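Local coordinates for protein cadherin-23 (Mus musculus, PDB 5UZ8) that is a calcium-binding adhesion protein, probably helping to carry mechanical force between the stereocilia of hair cells in hearing through chains of extracellular cadherin repeats, at residues 219-224 with 256-261; 245-250 with 295-300; 228-233 with 240-245. All blocks are in the same frame, centred on the assembly; numbering follows the deposited sequence.

Followed from the N terminus, the chain leaves the second cadherin repeat through a linker, and 219-224 opens contact 1. Contact 3 opens and closes within that loop, bringing strand 227-233 against strand 241-244. At Met-245, where contact 3 ends, contact 2 begins. The chain then returns to 219-224 through 256-261, closing contact 1, and reaches 295-300 only later, closing contact 2; these two loops therefore cross. Their centres lie about 1 Å apart, and both reach the same calcium ion at their linker-side end. Contact 3, its centre about 18 to 19 Å from the centres of both, joins the two sheets farther into that repeat.

Contact 1. Residues 219-224 with 256-261; sequences CRPQFS and SQLTYS. With CA (calcium ion), chain E; GSH (glutathione), chain L.
The backbone O of Cys-219 binds a calcium ion at 2.3 Å, tying the start of 219-224 to a site completed by Asn-217, Asp-249, Asp-251, Asn-255 and Asp-299. The Cys-219 side chain leaves the metal and meets glutathione. The two sulfurs are modelled so close that the nature of their contact is doubtful. Past the metal, 219-224 meets 256-261 at two apolar points. Pro-221 turns its ring toward Leu-258, and CG of the proline lies 3.6 Å from CD2 of the leucine; CB of Pro-221 touches the same methyl at 3.9 Å. Leu-258 reaches it by holding CG anti to its own carbonyl carbon (chi1 -58°): CD1 carries the chain onward, and CD2 branches off against the proline. The pyrrolidine ring is also packed on Asp-249 and Ala-297, which places it just behind the metal site. Two residues further along, the aromatic pair Phe-223 and Tyr-260 touches more lightly. CZ of Phe-223 comes in at the edge of the tyrosine ring, near its plane, 4.2 Å from CE1. The phenol oxygen of Tyr-260 is held in turn by the backbone N of Ala-247, which fixes the far end of the ring while its CE1 corner meets the phenylalanine. The segment 219-224 is itself pinned to the chain beside it by a backbone bond between Gln-222 and Thr-248. Leu-258 and Tyr-260 belong to the approach and start of edge strand 259-263. The arrangement is that of the cadherin inter-repeat linker, where the DxNDN calcium motif, here with Cys-219 at its last position, runs into a proline and a phenylalanine, which here pack on Leu-258 and Tyr-260 of the next repeat.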
loop_
_atom_site.group_PDB
_atom_site.type_symbol
_atom_site.label_atom_id
_atom_site.label_comp_id
_atom_site.label_asym_id
_atom_site.label_seq_id
_atom_site.Cartn_x
_atom_site.Cartn_y
_atom_site.Cartn_z
ATOM N N CYS A 219 -0.556 5.120 -30.846
ATOM C CA CYS A 219 0.629 5.158 -31.706
ATOM C C CYS A 219 0.259 4.735 -33.136
ATOM O O CYS A 219 -0.305 3.669 -33.364
ATOM C CB CYS A 219 1.727 4.297 -31.133
ATOM S SG CYS A 219 2.107 4.838 -29.448
ATOM N N ARG A 220 0.573 5.605 -34.094
ATOM C CA ARG A 220 0.312 5.308 -35.478
ATOM C C ARG A 220 1.460 4.468 -36.034
ATOM O O ARG A 220 2.593 4.568 -35.581
ATOM C CB ARG A 220 0.087 6.588 -36.310
ATOM C CG ARG A 220 1.368 7.314 -36.653
ATOM C CD ARG A 220 1.122 8.651 -37.283
ATOM N NE ARG A 220 0.472 8.548 -38.579
ATOM C CZ ARG A 220 0.254 9.586 -39.375
ATOM N NH1 ARG A 220 0.699 10.795 -39.046
ATOM N NH2 ARG A 220 -0.392 9.423 -40.532
ATOM N N PRO A 221 1.159 3.614 -37.007
ATOM C CA PRO A 221 2.191 2.868 -37.731
ATOM C C PRO A 221 3.216 3.787 -38.395
ATOM O O PRO A 221 2.847 4.877 -38.851
ATOM C CB PRO A 221 1.395 2.128 -38.786
ATOM C CG PRO A 221 0.028 2.004 -38.205
ATOM C CD PRO A 221 -0.202 3.276 -37.466
ATOM N N GLN A 222 4.478 3.381 -38.396
ATOM C CA GLN A 222 5.568 4.179 -38.985
ATOM C C GLN A 222 6.384 3.320 -39.868
ATOM O O GLN A 222 6.740 2.196 -39.474
ATOM C CB GLN A 222 6.665 4.605 -37.963
ATOM C CG GLN A 222 6.296 5.453 -36.845
ATOM C CD GLN A 222 7.538 5.729 -35.991
ATOM O OE1 GLN A 222 7.855 4.976 -35.044
ATOM N NE2 GLN A 222 8.275 6.762 -36.365
ATOM N N PHE A 223 6.785 3.890 -40.999
ATOM C CA PHE A 223 7.928 3.370 -41.755
ATOM C C PHE A 223 9.243 4.089 -41.372
ATOM O O PHE A 223 9.255 5.222 -40.865
ATOM C CB PHE A 223 7.647 3.516 -43.242
ATOM C CG PHE A 223 6.492 2.683 -43.727
ATOM C CD1 PHE A 223 6.693 1.385 -44.182
ATOM C CD2 PHE A 223 5.206 3.186 -43.732
ATOM C CE1 PHE A 223 5.636 0.618 -44.655
ATOM C CE2 PHE A 223 4.130 2.428 -44.206
ATOM C CZ PHE A 223 4.348 1.137 -44.656
ATOM N N SER A 224 10.358 3.437 -41.668
ATOM C CA SER A 224 11.683 3.931 -41.261
ATOM C C SER A 224 12.128 5.200 -41.985
ATOM O O SER A 224 12.912 5.982 -41.448
ATOM C CB SER A 224 12.730 2.847 -41.488
ATOM O OG SER A 224 12.849 2.560 -42.868
ATOM N N SER A 256 -1.447 -2.828 -32.539
ATOM C CA SER A 256 -0.210 -2.824 -33.312
ATOM C C SER A 256 -0.153 -3.946 -34.351
ATOM O O SER A 256 0.897 -4.170 -34.959
ATOM C CB SER A 256 0.995 -2.889 -32.374
ATOM O OG SER A 256 0.953 -4.041 -31.553
ATOM N N GLN A 257 -1.284 -4.567 -34.636
ATOM C CA GLN A 257 -1.370 -5.537 -35.735
ATOM C C GLN A 257 -1.609 -4.799 -37.051
ATOM O O GLN A 257 -2.594 -4.097 -37.176
ATOM C CB GLN A 257 -2.500 -6.543 -35.470
ATOM C CG GLN A 257 -2.070 -7.711 -34.591
ATOM C CD GLN A 257 -0.953 -8.493 -35.248
ATOM O OE1 GLN A 257 -1.157 -9.138 -36.288
ATOM N NE2 GLN A 257 0.273 -8.347 -34.716
ATOM N N LEU A 258 -0.716 -4.961 -38.018
ATOM C CA LEU A 258 -0.693 -4.080 -39.187
ATOM C C LEU A 258 -1.126 -4.778 -40.447
ATOM O O LEU A 258 -0.772 -5.949 -40.675
ATOM C CB LEU A 258 0.723 -3.544 -39.402
ATOM C CG LEU A 258 1.332 -2.781 -38.238
ATOM C CD1 LEU A 258 2.772 -2.365 -38.532
ATOM C CD2 LEU A 258 0.477 -1.576 -37.895
ATOM N N THR A 259 -1.869 -4.063 -41.278
ATOM C CA THR A 259 -2.211 -4.559 -42.582
ATOM C C THR A 259 -1.744 -3.530 -43.613
ATOM O O THR A 259 -1.883 -2.313 -43.408
ATOM C CB THR A 259 -3.711 -4.888 -42.705
ATOM O OG1 THR A 259 -4.482 -3.780 -42.297
ATOM C CG2 THR A 259 -4.087 -6.018 -41.789
ATOM N N TYR A 260 -1.185 -4.020 -44.715
ATOM C CA TYR A 260 -0.615 -3.164 -45.781
ATOM C C TYR A 260 -1.547 -3.028 -46.973
ATOM O O TYR A 260 -2.250 -3.963 -47.348
ATOM C CB TYR A 260 0.701 -3.749 -46.272
ATOM C CG TYR A 260 1.714 -3.836 -45.179
ATOM C CD1 TYR A 260 2.509 -2.743 -44.854
ATOM C CD2 TYR A 260 1.850 -4.994 -44.423
ATOM C CE1 TYR A 260 3.441 -2.830 -43.824
ATOM C CE2 TYR A 260 2.760 -5.072 -43.376
ATOM C CZ TYR A 260 3.551 -3.982 -43.083
ATOM O OH TYR A 260 4.467 -4.046 -42.033
ATOM N N SER A 261 -1.533 -1.855 -47.588
ATOM C CA SER A 261 -2.269 -1.616 -48.801
ATOM C C SER A 261 -1.451 -0.645 -49.646
ATOM O O SER A 261 -0.469 -0.047 -49.152
ATOM C CB SER A 261 -3.656 -1.057 -48.488
ATOM O OG SER A 261 -3.557 0.139 -47.725
HETATM CA CA CA E . -1.318 1.582 -33.096
HETATM N N1 GSH L . 3.626 12.270 -25.524
HETATM C CA1 GSH L . 2.384 11.528 -25.682
HETATM C C1 GSH L . 1.851 11.170 -24.315
HETATM O O11 GSH L . 2.548 11.476 -23.320
HETATM O O12 GSH L . 0.757 10.556 -24.249
HETATM C CB1 GSH L . 2.593 10.252 -26.520
HETATM C CG1 GSH L . 3.531 9.256 -25.838
HETATM C CD1 GSH L . 3.483 7.910 -26.523
HETATM O OE1 GSH L . 2.502 7.177 -26.427
HETATM N N2 GSH L . 4.582 7.565 -27.184
HETATM C CA2 GSH L . 4.791 6.241 -27.732
HETATM C C2 GSH L . 6.055 5.624 -27.206
HETATM O O2 GSH L . 6.645 4.809 -27.894
HETATM C CB2 GSH L . 4.804 6.327 -29.258
HETATM S SG2 GSH L . 3.183 6.880 -29.815
HETATM N N3 GSH L . 6.423 5.964 -25.964
HETATM C CA3 GSH L . 7.571 5.393 -25.286
HETATM C C3 GSH L . 8.634 6.425 -24.967
HETATM O O31 GSH L . 9.702 5.997 -24.472
HETATM O O32 GSH L . 8.408 7.648 -25.161
#

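Contact 2. Residues 245-250 with 295-300; sequences MLATDQ and VVATDG. With CA (calcium ion), chain E.
The DxD calcium motif of the cadherin repeat, here Asp-249 and Asp-251 with Gln-250 between them, faces Asp-299 across one metal ion. Asp-249 grips the calcium with both carboxylate oxygens, OD2 at 2.4 Å and OD1 at 2.6 Å, whereas Asp-299 uses OD2 alone. The two side chains cross at about a right angle, and their carboxylate planes are 54° apart. OD2 of Asp-249 and OD2 of Asp-299 are 3.1 Å apart, a proximity without a hydrogen bond; the shared ion probably offsets their mutual repulsion. The two side chains get there differently. In Asp-249, CG extends anti to the backbone N (chi1 -176°) and carries the group out to the metal; in Asp-299, CG sits between backbone N and carbonyl carbon (chi1 68°), and the carboxylate stays close to its own chain. There its OD1 receives the backbone N atoms of Gly-301 and Leu-305, which hold its rotation and leave OD2 directed at the ion. Behind the site lies the interior of the Greek-key beta sandwich, where the loop leaving strand 241-244 packs over strand 290-298, the two segments running in roughly the same direction. Ala-247 and Ala-297 meet methyl to methyl, CB to CB 3.5 Å, and these small side chains let the two backbones approach most closely here, 6.5 Å between their CA atoms. Deeper in, Met-245 lies across Val-295, its CG 3.9 Å from CG1 of the valine and its CB only slightly farther off. The CG1 branch of Val-295 reaches the methionine, and the valine also packs against Leu-262 and Leu-311 of the strands flanking its own. At the outer end, Gln-250 touches the bound glutathione.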
loop_
_atom_site.group_PDB
_atom_site.type_symbol
_atom_site.label_atom_id
_atom_site.label_comp_id
_atom_site.label_asym_id
_atom_site.label_seq_id
_atom_site.Cartn_x
_atom_site.Cartn_y
_atom_site.Cartn_z
ATOM N N MET A 245 7.823 -4.509 -47.618
ATOM C CA MET A 245 7.629 -3.284 -46.862
ATOM C C MET A 245 7.368 -3.678 -45.415
ATOM O O MET A 245 6.696 -4.692 -45.147
ATOM C CB MET A 245 6.447 -2.494 -47.412
ATOM C CG MET A 245 6.605 -2.051 -48.864
ATOM S SD MET A 245 8.106 -1.121 -49.209
ATOM C CE MET A 245 7.856 0.343 -48.211
ATOM N N LEU A 246 7.895 -2.882 -44.490
ATOM C CA LEU A 246 7.767 -3.184 -43.061
ATOM C C LEU A 246 7.552 -1.898 -42.269
ATOM O O LEU A 246 8.371 -0.984 -42.287
ATOM C CB LEU A 246 9.009 -3.941 -42.555
ATOM C CG LEU A 246 9.020 -4.287 -41.059
ATOM C CD1 LEU A 246 7.981 -5.365 -40.724
ATOM C CD2 LEU A 246 10.397 -4.726 -40.600
ATOM N N ALA A 247 6.415 -1.817 -41.599
ATOM C CA ALA A 247 6.134 -0.738 -40.668
ATOM C C ALA A 247 6.169 -1.275 -39.234
ATOM O O ALA A 247 6.099 -2.495 -39.025
ATOM C CB ALA A 247 4.784 -0.130 -40.971
ATOM N N THR A 248 6.318 -0.356 -38.280
ATOM C CA THR A 248 6.283 -0.662 -36.852
ATOM C C THR A 248 5.167 0.115 -36.173
ATOM O O THR A 248 4.739 1.170 -36.650
ATOM C CB THR A 248 7.607 -0.325 -36.141
ATOM O OG1 THR A 248 7.910 1.068 -36.303
ATOM C CG2 THR A 248 8.744 -1.169 -36.704
ATOM N N ASP A 249 4.731 -0.387 -35.033
ATOM C CA ASP A 249 3.664 0.231 -34.263
ATOM C C ASP A 249 3.878 -0.151 -32.815
ATOM O O ASP A 249 4.012 -1.326 -32.498
ATOM C CB ASP A 249 2.305 -0.249 -34.797
ATOM C CG ASP A 249 1.114 0.411 -34.120
ATOM O OD1 ASP A 249 1.047 0.461 -32.867
ATOM O OD2 ASP A 249 0.184 0.835 -34.847
ATOM N N GLN A 250 3.989 0.857 -31.950
ATOM C CA GLN A 250 4.431 0.666 -30.570
ATOM C C GLN A 250 3.353 0.149 -29.605
ATOM O O GLN A 250 3.661 -0.208 -28.485
ATOM C CB GLN A 250 4.999 1.978 -30.042
ATOM C CG GLN A 250 6.230 2.481 -30.823
ATOM C CD GLN A 250 7.302 1.443 -30.927
ATOM O OE1 GLN A 250 7.846 1.023 -29.898
ATOM N NE2 GLN A 250 7.682 1.071 -32.163
ATOM N N VAL A 295 2.506 3.451 -50.032
ATOM C CA VAL A 295 2.326 2.209 -49.261
ATOM C C VAL A 295 1.736 2.638 -47.928
ATOM O O VAL A 295 2.252 3.565 -47.292
ATOM C CB VAL A 295 3.657 1.483 -49.041
ATOM C CG1 VAL A 295 3.466 0.167 -48.300
ATOM C CG2 VAL A 295 4.339 1.211 -50.375
ATOM N N VAL A 296 0.663 1.983 -47.516
ATOM C CA VAL A 296 -0.049 2.340 -46.297
ATOM C C VAL A 296 0.015 1.150 -45.353
ATOM O O VAL A 296 -0.203 0.026 -45.790
ATOM C CB VAL A 296 -1.526 2.616 -46.597
ATOM C CG1 VAL A 296 -2.278 3.105 -45.362
ATOM C CG2 VAL A 296 -1.674 3.581 -47.751
ATOM N N ALA A 297 0.299 1.410 -44.066
ATOM C CA ALA A 297 0.199 0.405 -43.008
ATOM C C ALA A 297 -0.888 0.889 -42.069
ATOM O O ALA A 297 -0.858 2.038 -41.672
ATOM C CB ALA A 297 1.515 0.264 -42.249
ATOM N N THR A 298 -1.866 0.040 -41.779
ATOM C CA THR A 298 -2.995 0.415 -40.924
ATOM C C THR A 298 -3.045 -0.565 -39.752
ATOM O O THR A 298 -2.968 -1.784 -39.960
ATOM C CB THR A 298 -4.308 0.340 -41.730
ATOM O OG1 THR A 298 -4.215 1.197 -42.876
ATOM C CG2 THR A 298 -5.503 0.735 -40.921
ATOM N N ASP A 299 -3.210 -0.045 -38.532
ATOM C CA ASP A 299 -3.293 -0.909 -37.378
ATOM C C ASP A 299 -4.723 -1.426 -37.180
ATOM O O ASP A 299 -5.648 -1.097 -37.961
ATOM C CB ASP A 299 -2.682 -0.265 -36.121
ATOM C CG ASP A 299 -3.471 0.926 -35.580
ATOM O OD1 ASP A 299 -4.701 1.042 -35.791
ATOM O OD2 ASP A 299 -2.828 1.748 -34.885
ATOM N N GLY A 300 -4.884 -2.273 -36.164
ATOM C CA GLY A 300 -6.169 -2.871 -35.839
ATOM C C GLY A 300 -6.949 -2.187 -34.749
ATOM O O GLY A 300 -7.872 -2.795 -34.170
HETATM CA CA CA E . -1.318 1.582 -33.096
#

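Contact 3. Residues 228-233 with 240-245; sequences FSTSVY and TSVITM
Val-242 forks at CB into two methyl groups that both reach 228-233. CG1, anti to the backbone N (chi1 176°), presses on CG2 of Thr-230 at 3.4 Å, tighter than a usual carbon contact, and also brushes CG2 of Val-232. CG2, on the other branch, meets CG2 of Val-232 at 3.9 Å. The isopropyl group thus lies at about a right angle across both residues, which point inward from the same side of their strand. The backbone of Val-242 is used as well. Its carbonyl O accepts a hydrogen bond from each of two waters, and one of them also donates to the O of Ser-231 at 2.7 Å and bonds OG1 of Thr-230, so water bridges the polar rim of the apolar patch; the second water reaches OG1 only weakly. At the far end, the methyl CE of Met-245 lies over one face of the Phe-228 ring, 4.0 Å from its centroid and 20° off the normal, in a CH-pi contact. The sulfur SD stands farther above the same ring, 5.0 Å from the centroid, making this a Met-aromatic pair; bends at chi2 and chi3 fold the methionine back to bring its end there. Strand 227-233 is an edge strand, paired in parallel with 306-316, and strand 241-244 is the edge of the opposing sheet, paired antiparallel with 278-281, where Val-242 and Ile-243 both face Val-279 in a classic beta bulge.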
loop_
_atom_site.group_PDB
_atom_site.type_symbol
_atom_site.label_atom_id
_atom_site.label_comp_id
_atom_site.label_asym_id
_atom_site.label_seq_id
_atom_site.Cartn_x
_atom_site.Cartn_y
_atom_site.Cartn_z
ATOM N N PHE A 228 11.295 4.986 -50.358
ATOM C CA PHE A 228 12.054 3.809 -50.726
ATOM C C PHE A 228 12.110 3.814 -52.239
ATOM O O PHE A 228 11.226 4.378 -52.891
ATOM C CB PHE A 228 11.365 2.544 -50.273
ATOM C CG PHE A 228 11.343 2.375 -48.785
ATOM C CD1 PHE A 228 10.456 3.100 -48.009
ATOM C CD2 PHE A 228 12.220 1.505 -48.160
ATOM C CE1 PHE A 228 10.429 2.942 -46.635
ATOM C CE2 PHE A 228 12.214 1.366 -46.773
ATOM C CZ PHE A 228 11.317 2.081 -46.016
ATOM N N SER A 229 13.137 3.173 -52.785
ATOM C CA SER A 229 13.310 3.085 -54.242
ATOM C C SER A 229 13.778 1.692 -54.610
ATOM O O SER A 229 14.621 1.113 -53.921
ATOM C CB SER A 229 14.326 4.111 -54.737
ATOM O OG SER A 229 15.569 3.935 -54.084
ATOM N N THR A 230 13.221 1.147 -55.695
ATOM C CA THR A 230 13.643 -0.158 -56.179
ATOM C C THR A 230 13.485 -0.243 -57.693
ATOM O O THR A 230 12.943 0.676 -58.327
ATOM C CB THR A 230 12.843 -1.301 -55.502
ATOM O OG1 THR A 230 13.430 -2.561 -55.878
ATOM C CG2 THR A 230 11.392 -1.265 -55.926
ATOM N N SER A 231 13.985 -1.336 -58.255
ATOM C CA SER A 231 13.950 -1.546 -59.701
ATOM C C SER A 231 13.407 -2.901 -59.992
ATOM O O SER A 231 13.682 -3.862 -59.268
ATOM C CB SER A 231 15.350 -1.467 -60.329
ATOM O OG SER A 231 15.890 -0.171 -60.232
ATOM N N VAL A 232 12.693 -2.996 -61.099
ATOM C CA VAL A 232 12.168 -4.248 -61.587
ATOM C C VAL A 232 12.645 -4.376 -63.035
ATOM O O VAL A 232 12.579 -3.401 -63.796
ATOM C CB VAL A 232 10.613 -4.210 -61.509
ATOM C CG1 VAL A 232 9.989 -5.490 -61.993
ATOM C CG2 VAL A 232 10.191 -3.949 -60.072
ATOM N N TYR A 233 13.070 -5.567 -63.435
ATOM C CA TYR A 233 13.371 -5.804 -64.858
ATOM C C TYR A 233 12.110 -5.695 -65.718
ATOM O O TYR A 233 11.037 -6.085 -65.290
ATOM C CB TYR A 233 14.052 -7.162 -65.091
ATOM C CG TYR A 233 15.485 -7.178 -64.625
ATOM C CD1 TYR A 233 16.479 -6.507 -65.348
ATOM C CD2 TYR A 233 15.851 -7.835 -63.448
ATOM C CE1 TYR A 233 17.801 -6.492 -64.895
ATOM C CE2 TYR A 233 17.172 -7.841 -63.010
ATOM C CZ TYR A 233 18.129 -7.161 -63.729
ATOM O OH TYR A 233 19.437 -7.175 -63.288
ATOM N N THR A 240 5.944 -11.164 -59.828
ATOM C CA THR A 240 7.368 -10.982 -59.557
ATOM C C THR A 240 7.530 -10.154 -58.268
ATOM O O THR A 240 6.902 -9.092 -58.107
ATOM C CB THR A 240 8.070 -10.302 -60.755
ATOM O OG1 THR A 240 8.014 -11.188 -61.874
ATOM C CG2 THR A 240 9.534 -9.991 -60.460
ATOM N N SER A 241 8.346 -10.646 -57.345
ATOM C CA SER A 241 8.633 -9.887 -56.117
ATOM C C SER A 241 9.365 -8.595 -56.391
ATOM O O SER A 241 10.291 -8.571 -57.201
ATOM C CB SER A 241 9.455 -10.730 -55.175
ATOM O OG SER A 241 8.629 -11.762 -54.697
ATOM N N VAL A 242 8.965 -7.532 -55.709
ATOM C CA VAL A 242 9.559 -6.195 -55.894
ATOM C C VAL A 242 10.359 -5.792 -54.655
ATOM O O VAL A 242 11.564 -5.469 -54.731
ATOM C CB VAL A 242 8.466 -5.161 -56.190
ATOM C CG1 VAL A 242 9.040 -3.754 -56.283
ATOM C CG2 VAL A 242 7.729 -5.552 -57.464
ATOM N N ILE A 243 9.683 -5.825 -53.507
ATOM C CA ILE A 243 10.267 -5.379 -52.254
ATOM C C ILE A 243 9.322 -5.834 -51.152
ATOM O O ILE A 243 8.121 -6.029 -51.423
ATOM C CB ILE A 243 10.384 -3.829 -52.222
ATOM C CG1 ILE A 243 11.216 -3.372 -51.025
ATOM C CG2 ILE A 243 9.018 -3.137 -52.279
ATOM C CD1 ILE A 243 11.620 -1.907 -51.152
ATOM N N THR A 244 9.859 -6.036 -49.951
ATOM C CA THR A 244 9.021 -6.247 -48.760
ATOM C C THR A 244 9.025 -5.011 -47.873
ATOM O O THR A 244 10.091 -4.526 -47.441
ATOM C CB THR A 244 9.497 -7.469 -47.969
ATOM O OG1 THR A 244 9.356 -8.630 -48.785
ATOM C CG2 THR A 244 8.689 -7.652 -46.680
ATOM N N MET A 245 7.823 -4.509 -47.618
ATOM C CA MET A 245 7.629 -3.284 -46.862
ATOM C C MET A 245 7.368 -3.678 -45.415
ATOM O O MET A 245 6.696 -4.692 -45.147
ATOM C CB MET A 245 6.447 -2.494 -47.412
ATOM C CG MET A 245 6.605 -2.051 -48.864
ATOM S SD MET A 245 8.106 -1.121 -49.209
ATOM C CE MET A 245 7.856 0.343 -48.211
HETATM O O HOH W 1 13.104 -5.329 -57.017
HETATM O O HOH W 2 13.959 -4.757 -53.414
#